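Local coordinates for protein RNA-dependent RNA Polymerase (Bombyx mori cytoplasmic polyhedrosis virus, PDB 6TZ0) that copies RNA from an RNA template, making the viral plus-strand transcripts and probably also the minus strands that complete the double-stranded genome, at residues 457-469 with 574-586. Residues are numbered along the deposited sequence; the frame is centred on the assembly and turned at random.
Sequences AREYRTPERIFKS and CTVPRFGPYYAKN
Tyr-460 and Arg-461 meet the loop around Gly-580 and Pro-581 from the two middle positions of a type I beta turn, Glu-459 to Thr-462. Within the central polymerase domain, and away from the metal and nucleotide sites, Pro-581 packs the loop between helix 557-573 and strand 585-591 against this turn, which leads towards helix 464-469. Tyr-460, its CG anti to the backbone N (chi1 178°), brings ring atom CE2 over the centre of one face of the Arg-461 guanidinium, 3.9 Å from its plane. Its OH bonds to Asp-414, whose carboxylate also forms a salt bridge with Arg-461 NH2. Although CB of Arg-461 points away from the loop, a bend at chi2 (-71°) brings the chain back, and NH1 donates to Gly-580 O over 3.2 Å, in the carbonyl plane and on a lone pair, with an N-H...O angle of 154°. Held at both NH1 and NH2, the guanidinium should be restricted in its rotation. The Arg-461 carbonyl lies against the pyrrolidine ring of Pro-581, its O 3.4 Å from CB. Pro-463 and Pro-581 lie alongside with their side chains running opposite ways, CG to CB 4.1 Å. From the helix, Arg-465 ties down two carbonyls of the turn, NE donating to Glu-459 O at 2.9 Å and NH1 to Tyr-460 O at 2.7 Å, while NH2 forms a salt bridge with Asp-495; NH1 also comes near Pro-581 CD, set across the ring. The next residue, Ile-466, shares Leu-611 of helix 604-614 with Tyr-582. Pro-581 CG sits over one face of the Tyr-582 ring, towards its rim, and the Tyr-582 OH reaches Ile-466 CG1 at 4.0 Å.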
# COMPACT_ATOMS: atom_id res chain seq x y z
N ALA A 457 18.72 2.48 -15.41
CA ALA A 457 19.55 1.40 -14.90
C ALA A 457 21.03 1.74 -14.92
O ALA A 457 21.81 1.07 -14.24
CB ALA A 457 19.31 0.13 -15.71
N ARG A 458 21.43 2.76 -15.68
CA ARG A 458 22.84 3.14 -15.73
C ARG A 458 23.30 3.82 -14.46
O ARG A 458 24.51 3.94 -14.24
CB ARG A 458 23.09 4.07 -16.91
CG ARG A 458 22.52 5.46 -16.73
CD ARG A 458 22.72 6.31 -17.96
NE ARG A 458 21.84 5.89 -19.05
CZ ARG A 458 21.86 6.42 -20.27
NH1 ARG A 458 22.70 7.39 -20.56
NH2 ARG A 458 21.02 5.97 -21.20
N GLU A 459 22.38 4.27 -13.61
CA GLU A 459 22.73 4.95 -12.37
C GLU A 459 22.23 4.21 -11.14
O GLU A 459 22.04 4.83 -10.09
CB GLU A 459 22.21 6.39 -12.40
CG GLU A 459 20.71 6.53 -12.52
CD GLU A 459 20.29 7.98 -12.56
OE1 GLU A 459 21.17 8.86 -12.59
OE2 GLU A 459 19.07 8.25 -12.53
N TYR A 460 22.03 2.90 -11.26
CA TYR A 460 21.64 2.10 -10.11
C TYR A 460 22.75 2.01 -9.07
O TYR A 460 22.47 1.90 -7.87
CB TYR A 460 21.23 0.70 -10.57
CG TYR A 460 20.85 -0.25 -9.46
CD1 TYR A 460 19.65 -0.12 -8.79
CD2 TYR A 460 21.69 -1.30 -9.11
CE1 TYR A 460 19.30 -0.99 -7.78
CE2 TYR A 460 21.35 -2.18 -8.11
CZ TYR A 460 20.15 -2.02 -7.44
OH TYR A 460 19.81 -2.88 -6.44
N ARG A 461 24.01 2.09 -9.50
CA ARG A 461 25.15 2.01 -8.61
C ARG A 461 25.73 3.37 -8.26
O ARG A 461 26.80 3.44 -7.65
CB ARG A 461 26.24 1.14 -9.24
CG ARG A 461 25.83 -0.27 -9.57
CD ARG A 461 25.64 -1.13 -8.34
NE ARG A 461 25.35 -2.51 -8.70
CZ ARG A 461 25.07 -3.47 -7.84
NH1 ARG A 461 25.05 -3.22 -6.55
NH2 ARG A 461 24.82 -4.69 -8.28
N THR A 462 25.07 4.45 -8.65
CA THR A 462 25.58 5.80 -8.48
C THR A 462 25.00 6.42 -7.22
O THR A 462 23.77 6.43 -7.06
CB THR A 462 25.21 6.65 -9.69
OG1 THR A 462 25.79 6.08 -10.86
CG2 THR A 462 25.72 8.07 -9.54
N PRO A 463 25.84 6.94 -6.32
CA PRO A 463 25.32 7.43 -5.03
C PRO A 463 24.51 8.72 -5.12
O PRO A 463 23.74 9.01 -4.20
CB PRO A 463 26.59 7.64 -4.21
CG PRO A 463 27.62 6.81 -4.87
CD PRO A 463 27.30 6.86 -6.32
N GLU A 464 24.63 9.49 -6.20
CA GLU A 464 23.90 10.75 -6.31
C GLU A 464 22.42 10.55 -6.62
O GLU A 464 21.65 11.51 -6.52
CB GLU A 464 24.54 11.64 -7.37
CG GLU A 464 25.89 12.17 -6.96
CD GLU A 464 25.80 13.17 -5.81
OE1 GLU A 464 24.81 13.93 -5.76
OE2 GLU A 464 26.72 13.19 -4.96
N ARG A 465 22.03 9.33 -6.99
CA ARG A 465 20.63 9.00 -7.24
C ARG A 465 19.77 9.20 -5.99
O ARG A 465 18.64 9.70 -6.07
CB ARG A 465 20.56 7.56 -7.74
CG ARG A 465 19.19 7.02 -7.93
CD ARG A 465 19.21 5.72 -8.70
NE ARG A 465 19.95 4.64 -8.06
CZ ARG A 465 19.43 3.77 -7.20
NH1 ARG A 465 20.18 2.81 -6.69
NH2 ARG A 465 18.15 3.85 -6.85
N ILE A 466 20.31 8.86 -4.82
CA ILE A 466 19.57 8.98 -3.57
C ILE A 466 19.34 10.44 -3.20
O ILE A 466 18.23 10.84 -2.82
CB ILE A 466 20.33 8.24 -2.45
CG1 ILE A 466 20.62 6.79 -2.87
CG2 ILE A 466 19.57 8.30 -1.16
CD1 ILE A 466 19.40 5.96 -3.15
N PHE A 467 20.38 11.27 -3.35
CA PHE A 467 20.22 12.68 -3.04
C PHE A 467 19.36 13.38 -4.08
O PHE A 467 18.68 14.35 -3.75
CB PHE A 467 21.59 13.36 -2.95
CG PHE A 467 22.54 12.69 -2.02
CD1 PHE A 467 22.25 12.58 -0.67
CD2 PHE A 467 23.75 12.22 -2.48
CE1 PHE A 467 23.13 11.97 0.19
CE2 PHE A 467 24.64 11.62 -1.63
CZ PHE A 467 24.34 11.50 -0.29
N LYS A 468 19.38 12.90 -5.32
CA LYS A 468 18.45 13.41 -6.32
C LYS A 468 17.01 13.08 -5.95
O LYS A 468 16.10 13.89 -6.17
CB LYS A 468 18.80 12.83 -7.69
CG LYS A 468 17.97 13.35 -8.83
CD LYS A 468 18.45 12.79 -10.15
CE LYS A 468 18.10 11.33 -10.28
NZ LYS A 468 18.44 10.79 -11.63
N SER A 469 16.78 11.90 -5.37
CA SER A 469 15.43 11.55 -4.93
C SER A 469 14.97 12.34 -3.72
O SER A 469 13.76 12.53 -3.55
CB SER A 469 15.35 10.09 -4.57
OG SER A 469 16.09 9.81 -3.40
N CYS A 574 25.30 -7.46 11.05
CA CYS A 574 25.38 -8.29 9.86
C CYS A 574 26.67 -8.02 9.08
O CYS A 574 27.52 -7.22 9.49
CB CYS A 574 24.15 -8.09 8.97
SG CYS A 574 23.97 -6.45 8.27
N THR A 575 26.83 -8.71 7.95
CA THR A 575 27.99 -8.55 7.07
C THR A 575 27.46 -8.62 5.64
O THR A 575 27.40 -9.69 5.03
CB THR A 575 29.03 -9.63 7.34
OG1 THR A 575 29.39 -9.61 8.73
CG2 THR A 575 30.29 -9.38 6.52
N VAL A 576 27.07 -7.46 5.10
CA VAL A 576 26.48 -7.38 3.77
C VAL A 576 27.24 -6.33 2.96
O VAL A 576 27.11 -5.14 3.23
CB VAL A 576 24.98 -7.02 3.83
CG1 VAL A 576 24.42 -6.83 2.42
CG2 VAL A 576 24.19 -8.08 4.55
N PRO A 577 28.05 -6.72 1.99
CA PRO A 577 28.58 -5.74 1.04
C PRO A 577 27.66 -5.63 -0.17
O PRO A 577 26.88 -6.53 -0.47
CB PRO A 577 29.93 -6.34 0.65
CG PRO A 577 29.69 -7.80 0.71
CD PRO A 577 28.72 -8.03 1.84
N ARG A 578 27.78 -4.49 -0.85
CA ARG A 578 27.18 -4.23 -2.16
C ARG A 578 25.65 -4.34 -2.12
O ARG A 578 25.05 -5.27 -2.66
CB ARG A 578 27.75 -5.18 -3.23
CG ARG A 578 29.03 -4.72 -3.91
CD ARG A 578 30.21 -4.84 -3.00
NE ARG A 578 31.47 -4.64 -3.67
CZ ARG A 578 32.63 -4.58 -3.04
NH1 ARG A 578 33.74 -4.41 -3.72
NH2 ARG A 578 32.67 -4.68 -1.72
N PHE A 579 25.03 -3.38 -1.43
CA PHE A 579 23.57 -3.33 -1.50
C PHE A 579 23.07 -2.47 -2.65
O PHE A 579 22.43 -2.98 -3.57
CB PHE A 579 22.98 -2.85 -0.17
CG PHE A 579 21.52 -2.51 -0.25
CD1 PHE A 579 20.59 -3.47 -0.59
CD2 PHE A 579 21.08 -1.25 0.07
CE1 PHE A 579 19.24 -3.16 -0.66
CE2 PHE A 579 19.74 -0.93 0.01
CZ PHE A 579 18.82 -1.89 -0.35
N GLY A 580 23.34 -1.18 -2.64
CA GLY A 580 22.85 -0.35 -3.71
C GLY A 580 23.98 0.29 -4.48
O GLY A 580 24.69 -0.35 -5.25
N PRO A 581 24.14 1.60 -4.29
CA PRO A 581 25.40 2.25 -4.62
C PRO A 581 26.44 2.14 -3.51
O PRO A 581 27.51 2.74 -3.63
CB PRO A 581 24.98 3.70 -4.83
CG PRO A 581 23.81 3.87 -3.95
CD PRO A 581 23.08 2.57 -3.96
N TYR A 582 26.14 1.39 -2.46
CA TYR A 582 26.95 1.32 -1.26
C TYR A 582 27.81 0.07 -1.29
O TYR A 582 27.46 -0.94 -1.89
CB TYR A 582 26.08 1.32 -0.02
CG TYR A 582 25.20 2.53 0.09
CD1 TYR A 582 25.72 3.74 0.48
CD2 TYR A 582 23.85 2.44 -0.19
CE1 TYR A 582 24.92 4.85 0.58
CE2 TYR A 582 23.04 3.54 -0.10
CZ TYR A 582 23.59 4.74 0.29
OH TYR A 582 22.78 5.85 0.38
N TYR A 583 28.95 0.15 -0.60
CA TYR A 583 29.89 -0.94 -0.51
C TYR A 583 30.61 -0.84 0.82
O TYR A 583 30.75 0.26 1.37
CB TYR A 583 30.86 -0.95 -1.71
CG TYR A 583 31.54 0.38 -1.99
CD1 TYR A 583 30.96 1.31 -2.84
CD2 TYR A 583 32.77 0.70 -1.42
CE1 TYR A 583 31.55 2.52 -3.09
CE2 TYR A 583 33.38 1.91 -1.68
CZ TYR A 583 32.76 2.81 -2.52
OH TYR A 583 33.35 4.02 -2.79
N ALA A 584 31.04 -1.98 1.34
CA ALA A 584 31.62 -2.04 2.67
C ALA A 584 33.01 -1.42 2.67
O ALA A 584 33.82 -1.69 1.78
CB ALA A 584 31.69 -3.49 3.15
N LYS A 585 33.29 -0.59 3.68
CA LYS A 585 34.54 0.14 3.73
C LYS A 585 34.78 0.64 5.15
O LYS A 585 33.88 0.68 5.97
CB LYS A 585 34.55 1.32 2.76
CG LYS A 585 33.57 2.42 3.05
CD LYS A 585 33.75 3.52 2.02
CE LYS A 585 32.90 4.73 2.32
NZ LYS A 585 31.47 4.49 2.12
N ASN A 586 36.03 1.02 5.41
CA ASN A 586 36.37 1.69 6.65
C ASN A 586 35.90 3.14 6.60
O ASN A 586 36.01 3.81 5.58
CB ASN A 586 37.87 1.66 6.92
CG ASN A 586 38.37 0.28 7.25
OD1 ASN A 586 37.71 -0.48 7.96
ND2 ASN A 586 39.54 -0.06 6.75